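Local coordinates for orotidine 5'-phosphate decarboxylase (Sulfolobus solfataricus, PDB 4DBD), which probably catalyses the decarboxylation of orotidine 5'-monophosphate to uridine 5'-monophosphate, the last step of de novo UMP biosynthesis, working as a homodimer, at residues M114-E117 / G118-T121; T150-R153 / R154-K158; P196-A199 / L200-N204. All coordinates share one frame; numbering follows the deposited sequence.

Interaction 1 (M114-E117 / G118-T121). With SO4 (sulfate ion), chain C.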
ATOM      1  N   MET A 114      12.468  -3.804  -5.417  1.00 16.73           N
ATOM      2  CA  MET A 114      12.199  -2.442  -5.889  1.00 20.32           C
ATOM      3  C   MET A 114      13.453  -1.731  -6.381  1.00 21.99           C
ATOM      4  O   MET A 114      14.577  -2.192  -6.150  1.00 20.65           O
ATOM      5  CB  MET A 114      11.461  -1.625  -4.838  1.00 15.70           C
ATOM      6  CG  MET A 114      10.171  -2.287  -4.414  1.00 22.49           C
ATOM      7  SD  MET A 114       9.069  -1.158  -3.560  1.00 24.04           S
ATOM      8  CE  MET A 114       8.832   0.087  -4.838  1.00 22.36           C
ATOM      9  N   SER A 115      13.248  -0.607  -7.070  1.00 21.58           N
ATOM     10  CA  SER A 115      14.333   0.082  -7.772  1.00 28.87           C
ATOM     11  C   SER A 115      15.077   1.144  -6.963  1.00 24.59           C
ATOM     12  O   SER A 115      16.152   1.594  -7.368  1.00 29.08           O
ATOM     13  CB  SER A 115      13.799   0.726  -9.054  1.00 27.53           C
ATOM     14  OG  SER A 115      13.228  -0.224  -9.928  1.00 31.83           O
ATOM     15  N   HIS A 116      14.516   1.583  -5.841  1.00 18.54           N
ATOM     16  CA  HIS A 116      15.190   2.621  -5.067  1.00 24.40           C
ATOM     17  C   HIS A 116      16.336   2.029  -4.243  1.00 22.08           C
ATOM     18  O   HIS A 116      16.339   0.837  -3.913  1.00 20.22           O
ATOM     19  CB  HIS A 116      14.199   3.379  -4.178  1.00 16.33           C
ATOM     20  CG  HIS A 116      13.494   2.504  -3.195  1.00 17.80           C
ATOM     21  ND1 HIS A 116      12.545   1.583  -3.573  1.00 18.92           N
ATOM     22  CD2 HIS A 116      13.618   2.396  -1.849  1.00 14.24           C
ATOM     23  CE1 HIS A 116      12.110   0.941  -2.503  1.00 16.49           C
ATOM     24  NE2 HIS A 116      12.741   1.417  -1.445  1.00 17.19           N
ATOM     25  N   GLU A 117      17.319   2.862  -3.924  1.00 23.61           N
ATOM     26  CA  GLU A 117      18.502   2.400  -3.208  1.00 25.41           C
ATOM     27  C   GLU A 117      18.175   1.849  -1.828  1.00 25.81           C
ATOM     28  O   GLU A 117      18.868   0.955  -1.334  1.00 21.92           O
ATOM     29  CB  GLU A 117      19.539   3.523  -3.092  1.00 34.51           C
ATOM     30  CG  GLU A 117      20.400   3.690  -4.321  1.00 43.55           C
ATOM     31  CD  GLU A 117      21.338   4.877  -4.212  1.00 47.97           C
ATOM     32  OE1 GLU A 117      21.366   5.689  -5.157  1.00 44.99           O
ATOM     33  OE2 GLU A 117      22.043   4.995  -3.185  1.00 53.61           O
ATOM     34  N   GLY A 118      17.109   2.372  -1.221  1.00 20.90           N
ATOM     35  CA  GLY A 118      16.735   2.003   0.128  1.00 19.17           C
ATOM     36  C   GLY A 118      16.119   0.619   0.239  1.00 18.30           C
ATOM     37  O   GLY A 118      15.956   0.100   1.340  1.00 21.31           O
ATOM     38  N   TRP A 119      15.779   0.014  -0.895  1.00 18.65           N
ATOM     39  CA  TRP A 119      15.225  -1.339  -0.869  1.00 16.76           C
ATOM     40  C   TRP A 119      16.269  -2.346  -0.417  1.00 20.53           C
ATOM     41  O   TRP A 119      17.307  -2.510  -1.066  1.00 21.18           O
ATOM     42  CB  TRP A 119      14.686  -1.753  -2.242  1.00 19.61           C
ATOM     43  CG  TRP A 119      14.098  -3.139  -2.236  1.00 20.76           C
ATOM     44  CD1 TRP A 119      14.707  -4.293  -2.630  1.00 20.77           C
ATOM     45  CD2 TRP A 119      12.787  -3.510  -1.795  1.00 21.13           C
ATOM     46  NE1 TRP A 119      13.854  -5.360  -2.474  1.00 18.31           N
ATOM     47  CE2 TRP A 119      12.665  -4.902  -1.960  1.00 16.09           C
ATOM     48  CE3 TRP A 119      11.701  -2.790  -1.281  1.00 18.60           C
ATOM     49  CZ2 TRP A 119      11.498  -5.598  -1.627  1.00 19.25           C
ATOM     50  CZ3 TRP A 119      10.541  -3.477  -0.966  1.00 14.55           C
ATOM     51  CH2 TRP A 119      10.450  -4.867  -1.136  1.00 19.51           C
ATOM     52  N   SER A 120      15.980  -3.038   0.681  1.00 17.33           N
ATOM     53  CA  SER A 120      16.911  -4.010   1.237  1.00 25.83           C
ATOM     54  C   SER A 120      16.973  -5.306   0.434  1.00 27.06           C
ATOM     55  O   SER A 120      15.950  -5.868   0.029  1.00 31.89           O
ATOM     56  CB  SER A 120      16.573  -4.325   2.695  1.00 23.11           C
ATOM     57  OG  SER A 120      17.516  -5.234   3.229  1.00 26.91           O
ATOM     58  N   THR A 121      18.196  -5.767   0.224  1.00 32.27           N
ATOM     59  CA  THR A 121      18.470  -6.996  -0.491  1.00 36.50           C
ATOM     60  C   THR A 121      18.415  -8.167   0.483  1.00 27.16           C
ATOM     61  O   THR A 121      18.419  -9.329   0.077  1.00 34.13           O
ATOM     62  CB  THR A 121      19.886  -6.929  -1.107  1.00 37.52           C
ATOM     63  OG1 THR A 121      19.934  -7.682  -2.323  1.00 47.41           O
ATOM     64  CG2 THR A 121      20.934  -7.459  -0.118  1.00 36.72           C
TER
HETATM   65  S   SO4 C 302      21.776  -4.593  -4.402  1.00 61.61           S
HETATM   66  O1  SO4 C 302      21.504  -4.340  -5.817  1.00 51.09           O
HETATM   67  O2  SO4 C 302      20.961  -3.693  -3.584  1.00 60.55           O
HETATM   68  O3  SO4 C 302      21.453  -5.984  -4.082  1.00 57.12           O
HETATM   69  O4  SO4 C 302      23.187  -4.350  -4.122  1.00 72.77           O
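Trp119 swings its indole beside Met114 because its CG stands trans to the backbone N (chi1 -179°), while Met114, its CG anti to the carbonyl carbon (chi1 -56°), lays CB and CG over one face of that indole, with SD oblique to it. The chain reverses between them through a type I beta turn, His116 to Trp119, in the loop that follows strand 107-113 of the TIM barrel. Trp119 N closes the turn on His116 O at 3.2 Å; the bond is fairly straight at the hydrogen (161°), but the donor sits above the carbonyl plane and not on a lone pair. The Met114 chain crosses the indole at about a right angle, and its CG lies 3.8 Å from the centroid of the six-membered ring, a CH-pi contact. Its SD, 4.5 Å from the same centroid, adds a Met-aromatic contact. A second CH-pi contact sets Trp119 CB over a face of the His116 imidazole, 4.0 Å from its centroid. His116 NE2 is hydrogen-bonded to Ile88 O of the second subunit, whose Phe87 packs on Trp119, so the turn belongs to the dimer interface. Ser115 is a predicted substrate residue, and the Met114 side chain lies about 4 Å from that of Lys61, the predicted proton donor. Replacing Trp119 with a serine would probably leave Met114 CG without the ring face it packs on and open a gap beside Phe87 of the second subunit. Beyond the turn, a sulfate ion, probably from the crystallisation liquor, is bound by His148 NE2 and by Thr121 OG1, which donates to its O3 at 2.9 Å.

Interaction 2 (T150-R153 / R154-K158)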
ATOM      1  N   THR A 150      17.794 -11.073 -13.891  1.00 19.95           N
ATOM      2  CA  THR A 150      18.277 -12.301 -14.515  1.00 18.81           C
ATOM      3  C   THR A 150      18.129 -13.483 -13.551  1.00 16.94           C
ATOM      4  O   THR A 150      17.670 -14.564 -13.934  1.00 25.69           O
ATOM      5  CB  THR A 150      19.732 -12.169 -14.960  1.00 19.22           C
ATOM      6  OG1 THR A 150      19.891 -10.956 -15.712  1.00 21.28           O
ATOM      7  CG2 THR A 150      20.113 -13.365 -15.820  1.00 23.12           C
ATOM      8  N   GLN A 151      18.489 -13.255 -12.295  1.00 15.81           N
ATOM      9  CA  GLN A 151      18.402 -14.277 -11.259  1.00 20.50           C
ATOM     10  C   GLN A 151      16.966 -14.680 -10.974  1.00 25.86           C
ATOM     11  O   GLN A 151      16.669 -15.862 -10.849  1.00 23.64           O
ATOM     12  CB  GLN A 151      19.101 -13.798  -9.986  1.00 20.92           C
ATOM     13  CG  GLN A 151      20.614 -13.697 -10.166  1.00 31.50           C
ATOM     14  CD  GLN A 151      21.256 -12.651  -9.283  1.00 37.31           C
ATOM     15  OE1 GLN A 151      20.633 -12.133  -8.351  1.00 42.88           O
ATOM     16  NE2 GLN A 151      22.516 -12.322  -9.577  1.00 34.76           N
ATOM     17  N   TYR A 152      16.062 -13.713 -10.873  1.00 26.86           N
ATOM     18  CA  TYR A 152      14.659 -14.087 -10.738  1.00 19.09           C
ATOM     19  C   TYR A 152      14.155 -14.851 -11.964  1.00 25.11           C
ATOM     20  O   TYR A 152      13.346 -15.765 -11.834  1.00 30.16           O
ATOM     21  CB  TYR A 152      13.763 -12.883 -10.399  1.00 21.48           C
ATOM     22  CG  TYR A 152      13.691 -12.632  -8.911  1.00 18.47           C
ATOM     23  CD1 TYR A 152      14.683 -11.919  -8.262  1.00 22.02           C
ATOM     24  CD2 TYR A 152      12.646 -13.144  -8.150  1.00 27.77           C
ATOM     25  CE1 TYR A 152      14.633 -11.699  -6.898  1.00 25.28           C
ATOM     26  CE2 TYR A 152      12.589 -12.929  -6.782  1.00 24.47           C
ATOM     27  CZ  TYR A 152      13.586 -12.204  -6.168  1.00 23.01           C
ATOM     28  OH  TYR A 152      13.547 -11.990  -4.803  1.00 35.80           O
ATOM     29  N   ARG A 153      14.650 -14.503 -13.146  1.00 21.29           N
ATOM     30  CA  ARG A 153      14.249 -15.222 -14.355  1.00 25.79           C
ATOM     31  C   ARG A 153      14.723 -16.672 -14.279  1.00 28.29           C
ATOM     32  O   ARG A 153      14.020 -17.590 -14.699  1.00 28.14           O
ATOM     33  CB  ARG A 153      14.789 -14.540 -15.611  1.00 25.27           C
ATOM     34  CG  ARG A 153      14.648 -15.376 -16.881  1.00 30.27           C
ATOM     35  CD  ARG A 153      13.212 -15.814 -17.106  1.00 33.84           C
ATOM     36  NE  ARG A 153      12.358 -14.673 -17.404  1.00 28.41           N
ATOM     37  CZ  ARG A 153      11.054 -14.623 -17.150  1.00 30.90           C
ATOM     38  NH1 ARG A 153      10.440 -15.650 -16.576  1.00 27.59           N
ATOM     39  NH2 ARG A 153      10.372 -13.531 -17.460  1.00 21.53           N
ATOM     40  N   ARG A 154      15.926 -16.859 -13.746  1.00 26.81           N
ATOM     41  CA  ARG A 154      16.489 -18.189 -13.526  1.00 30.97           C
ATOM     42  C   ARG A 154      15.655 -18.968 -12.513  1.00 29.71           C
ATOM     43  O   ARG A 154      15.329 -20.139 -12.729  1.00 35.92           O
ATOM     44  CB  ARG A 154      17.932 -18.061 -13.015  1.00 30.69           C
ATOM     45  CG  ARG A 154      18.452 -19.297 -12.277  1.00 37.80           C
ATOM     46  CD  ARG A 154      19.660 -18.972 -11.405  1.00 42.38           C
ATOM     47  NE  ARG A 154      19.302 -18.309 -10.149  1.00 40.46           N
ATOM     48  CZ  ARG A 154      20.146 -17.566  -9.435  1.00 40.23           C
ATOM     49  NH1 ARG A 154      21.390 -17.386  -9.866  1.00 39.71           N
ATOM     50  NH2 ARG A 154      19.750 -16.997  -8.298  1.00 35.93           N
ATOM     51  N   ASP A 155      15.316 -18.309 -11.406  1.00 28.70           N
ATOM     52  CA  ASP A 155      14.616 -18.954 -10.298  1.00 23.22           C
ATOM     53  C   ASP A 155      13.141 -19.203 -10.595  1.00 29.43           C
ATOM     54  O   ASP A 155      12.517 -20.057  -9.983  1.00 29.26           O
ATOM     55  CB  ASP A 155      14.738 -18.112  -9.026  1.00 25.77           C
ATOM     56  CG  ASP A 155      16.171 -17.985  -8.536  1.00 36.87           C
ATOM     57  OD1 ASP A 155      17.043 -18.783  -8.963  1.00 31.72           O
ATOM     58  OD2 ASP A 155      16.425 -17.077  -7.712  1.00 33.95           O
ATOM     59  N   PHE A 156      12.586 -18.449 -11.534  1.00 27.32           N
ATOM     60  CA  PHE A 156      11.163 -18.537 -11.835  1.00 29.37           C
ATOM     61  C   PHE A 156      10.939 -18.471 -13.344  1.00 22.18           C
ATOM     62  O   PHE A 156      10.385 -17.505 -13.865  1.00 27.66           O
ATOM     63  CB  PHE A 156      10.388 -17.431 -11.091  1.00 30.26           C
ATOM     64  CG  PHE A 156      10.564 -17.470  -9.585  1.00 20.16           C
ATOM     65  CD1 PHE A 156       9.738 -18.262  -8.791  1.00 21.60           C
ATOM     66  CD2 PHE A 156      11.553 -16.721  -8.964  1.00 22.62           C
ATOM     67  CE1 PHE A 156       9.903 -18.307  -7.412  1.00 24.12           C
ATOM     68  CE2 PHE A 156      11.727 -16.760  -7.581  1.00 29.94           C
ATOM     69  CZ  PHE A 156      10.902 -17.561  -6.802  1.00 27.37           C
ATOM     70  N   GLU A 157      11.376 -19.513 -14.043  1.00 29.20           N
ATOM     71  CA  GLU A 157      11.368 -19.515 -15.503  1.00 33.70           C
ATOM     72  C   GLU A 157       9.994 -19.262 -16.148  1.00 29.58           C
ATOM     73  O   GLU A 157       9.919 -18.674 -17.224  1.00 36.83           O
ATOM     74  CB  GLU A 157      11.972 -20.817 -16.046  1.00 39.24           C
ATOM     75  CG  GLU A 157      11.072 -22.033 -15.885  1.00 53.04           C
ATOM     76  CD  GLU A 157      11.376 -23.129 -16.900  1.00 69.43           C
ATOM     77  OE1 GLU A 157      12.063 -22.844 -17.910  1.00 65.18           O
ATOM     78  OE2 GLU A 157      10.921 -24.275 -16.686  1.00 68.93           O
ATOM     79  N   LYS A 158       8.913 -19.704 -15.507  1.00 33.72           N
ATOM     80  CA  LYS A 158       7.581 -19.596 -16.116  1.00 33.68           C
ATOM     81  C   LYS A 158       6.801 -18.333 -15.729  1.00 36.23           C
ATOM     82  O   LYS A 158       5.780 -18.009 -16.344  1.00 40.29           O
ATOM     83  CB  LYS A 158       6.732 -20.834 -15.792  1.00 43.85           C
ATOM     84  CG  LYS A 158       7.118 -22.086 -16.559  1.00 48.67           C
ATOM     85  CD  LYS A 158       6.069 -23.169 -16.373  1.00 54.22           C
ATOM     86  CE  LYS A 158       6.434 -24.433 -17.134  1.00 65.58           C
ATOM     87  NZ  LYS A 158       7.729 -24.999 -16.666  1.00 64.70           N
TER
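Gln151 and Arg154 run side by side along the last turns of helix 146-155, pointing the same way, with their amide and guanidinium planes almost parallel. The arginine is extended as far as CD and then bends at chi3 (78°), which lays one guanidinium face over the aliphatic part of the glutamine; Gln151 CB lies 3.7 Å from Arg154 NH2. The same bend presents the guanidinium edge to Asp155: Arg154 NE donates to Asp155 OD1 at 2.6 Å within the guanidinium plane, yet comes to that oxygen from above the carboxylate plane. This salt bridge, with weaker bonds from NH2, limits the rotation of the guanidinium group. Lys128 is a second partner of the Asp155 carboxylate, though the place of OD2 is less sure.

On the buried side, Tyr152 and Phe156 also lie alongside each other. Their rings are nearly parallel yet meet rim to rim, neither over the face of the other, with Tyr152 CD2 3.8 Å from Phe156 CE2 and centroids 5.9 Å apart. Phe156 is the first residue to leave helical backbone angles, and its N makes a weak 2.8 Å bond to Tyr152 O where the helix runs out. Arg153 is folded twice (chi2 55°, chi3 67°), which curls its guanidinium back past the helix end; NH1 is hydrogen-bonded to Met159 O and lies 3.1 Å from Glu157 O, and NH2 forms a salt bridge with Asp182.

The helix joins strand 138-141 to strand 160-163 in a beta-alpha-beta unit: Tyr152 packs on Ile139 and Val141 of the barrel wall, and Phe156 on Ile131 and Arg132 of helix 124-134.

Interaction 3 (P196-A199 / L200-N204)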
ATOM      1  N   PRO A 196       3.007  12.201 -25.557  1.00 29.17           N
ATOM      2  CA  PRO A 196       3.078  10.861 -24.964  1.00 19.60           C
ATOM      3  C   PRO A 196       3.011   9.738 -25.990  1.00 26.55           C
ATOM      4  O   PRO A 196       3.685   8.722 -25.805  1.00 20.70           O
ATOM      5  CB  PRO A 196       1.832  10.812 -24.072  1.00 20.13           C
ATOM      6  CG  PRO A 196       1.584  12.224 -23.699  1.00 32.01           C
ATOM      7  CD  PRO A 196       1.958  13.027 -24.926  1.00 26.77           C
ATOM      8  N   LEU A 197       2.202   9.887 -27.040  1.00 20.41           N
ATOM      9  CA  LEU A 197       2.152   8.837 -28.056  1.00 23.74           C
ATOM     10  C   LEU A 197       3.483   8.739 -28.802  1.00 19.92           C
ATOM     11  O   LEU A 197       3.974   7.648 -29.080  1.00 18.97           O
ATOM     12  CB  LEU A 197       1.002   9.069 -29.043  1.00 20.06           C
ATOM     13  CG  LEU A 197       0.877   8.045 -30.178  1.00 28.29           C
ATOM     14  CD1 LEU A 197       0.965   6.589 -29.690  1.00 27.91           C
ATOM     15  CD2 LEU A 197      -0.428   8.281 -30.953  1.00 28.29           C
ATOM     16  N   THR A 198       4.052   9.886 -29.150  1.00 23.80           N
ATOM     17  CA  THR A 198       5.334   9.893 -29.851  1.00 24.79           C
ATOM     18  C   THR A 198       6.430   9.244 -29.011  1.00 24.30           C
ATOM     19  O   THR A 198       7.219   8.448 -29.517  1.00 17.86           O
ATOM     20  CB  THR A 198       5.759  11.315 -30.250  1.00 28.82           C
ATOM     21  OG1 THR A 198       4.732  11.906 -31.055  1.00 24.30           O
ATOM     22  CG2 THR A 198       7.057  11.280 -31.044  1.00 24.37           C
ATOM     23  N   ALA A 199       6.474   9.582 -27.729  1.00 23.41           N
ATOM     24  CA  ALA A 199       7.466   8.983 -26.836  1.00 23.07           C
ATOM     25  C   ALA A 199       7.262   7.474 -26.697  1.00 23.94           C
ATOM     26  O   ALA A 199       8.218   6.704 -26.771  1.00 18.83           O
ATOM     27  CB  ALA A 199       7.455   9.665 -25.485  1.00 24.21           C
ATOM     28  N   LEU A 200       6.019   7.034 -26.519  1.00 23.10           N
ATOM     29  CA  LEU A 200       5.775   5.600 -26.510  1.00 18.16           C
ATOM     30  C   LEU A 200       6.270   4.939 -27.799  1.00 18.42           C
ATOM     31  O   LEU A 200       6.896   3.889 -27.755  1.00 18.13           O
ATOM     32  CB  LEU A 200       4.292   5.277 -26.252  1.00 21.96           C
ATOM     33  CG  LEU A 200       3.883   3.807 -26.443  1.00 22.20           C
ATOM     34  CD1 LEU A 200       4.640   2.847 -25.513  1.00 20.90           C
ATOM     35  CD2 LEU A 200       2.367   3.651 -26.263  1.00 21.09           C
ATOM     36  N   ARG A 201       6.008   5.546 -28.954  1.00 23.01           N
ATOM     37  CA  ARG A 201       6.457   4.932 -30.206  1.00 22.12           C
ATOM     38  C   ARG A 201       7.992   4.865 -30.292  1.00 22.56           C
ATOM     39  O   ARG A 201       8.562   3.865 -30.722  1.00 23.58           O
ATOM     40  CB  ARG A 201       5.840   5.647 -31.420  1.00 25.71           C
ATOM     41  CG  ARG A 201       4.309   5.606 -31.412  1.00 26.19           C
ATOM     42  CD  ARG A 201       3.645   5.985 -32.746  1.00 31.77           C
ATOM     43  NE  ARG A 201       2.388   5.241 -32.890  1.00 37.13           N
ATOM     44  CZ  ARG A 201       1.245   5.723 -33.382  1.00 38.16           C
ATOM     45  NH1 ARG A 201       1.151   6.978 -33.808  1.00 30.18           N
ATOM     46  NH2 ARG A 201       0.183   4.930 -33.446  1.00 36.27           N
ATOM     47  N   THR A 202       8.656   5.930 -29.862  1.00 19.92           N
ATOM     48  CA  THR A 202      10.112   5.986 -29.865  1.00 27.28           C
ATOM     49  C   THR A 202      10.701   4.924 -28.927  1.00 18.43           C
ATOM     50  O   THR A 202      11.625   4.186 -29.291  1.00 23.25           O
ATOM     51  CB  THR A 202      10.584   7.382 -29.441  1.00 27.21           C
ATOM     52  OG1 THR A 202      10.069   8.368 -30.357  1.00 27.50           O
ATOM     53  CG2 THR A 202      12.103   7.451 -29.398  1.00 24.85           C
ATOM     54  N   ILE A 203      10.144   4.841 -27.720  1.00 23.44           N
ATOM     55  CA  ILE A 203      10.566   3.844 -26.734  1.00 20.10           C
ATOM     56  C   ILE A 203      10.317   2.422 -27.232  1.00 19.08           C
ATOM     57  O   ILE A 203      11.155   1.535 -27.053  1.00 22.68           O
ATOM     58  CB  ILE A 203       9.832   4.059 -25.397  1.00 23.71           C
ATOM     59  CG1 ILE A 203      10.311   5.363 -24.742  1.00 16.82           C
ATOM     60  CG2 ILE A 203      10.007   2.844 -24.481  1.00 21.13           C
ATOM     61  CD1 ILE A 203       9.419   5.852 -23.621  1.00 18.89           C
ATOM     62  N   ASN A 204       9.160   2.195 -27.843  1.00 20.66           N
ATOM     63  CA  ASN A 204       8.891   0.903 -28.451  1.00 23.05           C
ATOM     64  C   ASN A 204       9.966   0.551 -29.474  1.00 21.33           C
ATOM     65  O   ASN A 204      10.456  -0.585 -29.500  1.00 24.07           O
ATOM     66  CB  ASN A 204       7.499   0.865 -29.096  1.00 18.60           C
ATOM     67  CG  ASN A 204       6.394   0.584 -28.092  1.00 24.68           C
ATOM     68  OD1 ASN A 204       6.633  -0.003 -27.033  1.00 25.18           O
ATOM     69  ND2 ASN A 204       5.173   0.997 -28.425  1.00 26.56           N
TER
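Leu197 and Arg201, one turn apart near the start of helix 196-210, make a close side-chain contact on the final helix of the TIM barrel. Leu197 CD1 lies 3.7 Å above the guanidinium plane, over its centre, and CD2 comes within 3.5 Å of Arg201 NH1, while the two chains cross obliquely. Arg201 CG lies 3.1 Å from Leu197 O. Outside the contact, Arg201 NE is salt-bridged to Glu25.

The tightly buried face belongs to Leu200 and Ile203: Leu200 packs on Met22 of helix 16-22 and Val6 of strand 6-10, and Ile203 on Tyr173, a predicted substrate-binding residue. Within the helix, Ile203 CG1 lies 3.2 Å from Ala199 O, the acceptor of the Ile203 N bond at 2.8 Å.

The solvent side is looser. Thr198 and Thr202 are exposed, and their side chains come no nearer than 4.2 Å (Thr198 CG2 to Thr202 OG1). What joins them is Thr198 O, gripped twice: Thr202 N donates at 2.9 Å, and Thr202 OG1, placed anti to its own carbonyl carbon (chi1 -60°), donates at 3.0 Å from above the carbonyl plane (39° out of it).

The three contacts are local and separate, strung in order along one barrel chain. Interactions 1 and 2 are the closest, with centres 19 Å apart and nearest atoms about 7 Å apart; interaction 3 lies 28 and 29 Å from them, centre to centre. Interaction 1 follows the C-terminal end of a barrel strand, the side that holds the active site, and includes predicted substrate residue Ser115. Interaction 2 closes a helix that leads back into strand 160-163, and its Tyr152 side chain is about 12 Å from that of Ser115. Interaction 3 lies beside the predicted substrate site, the Ile203 side chain being about 4 Å from that of Tyr173.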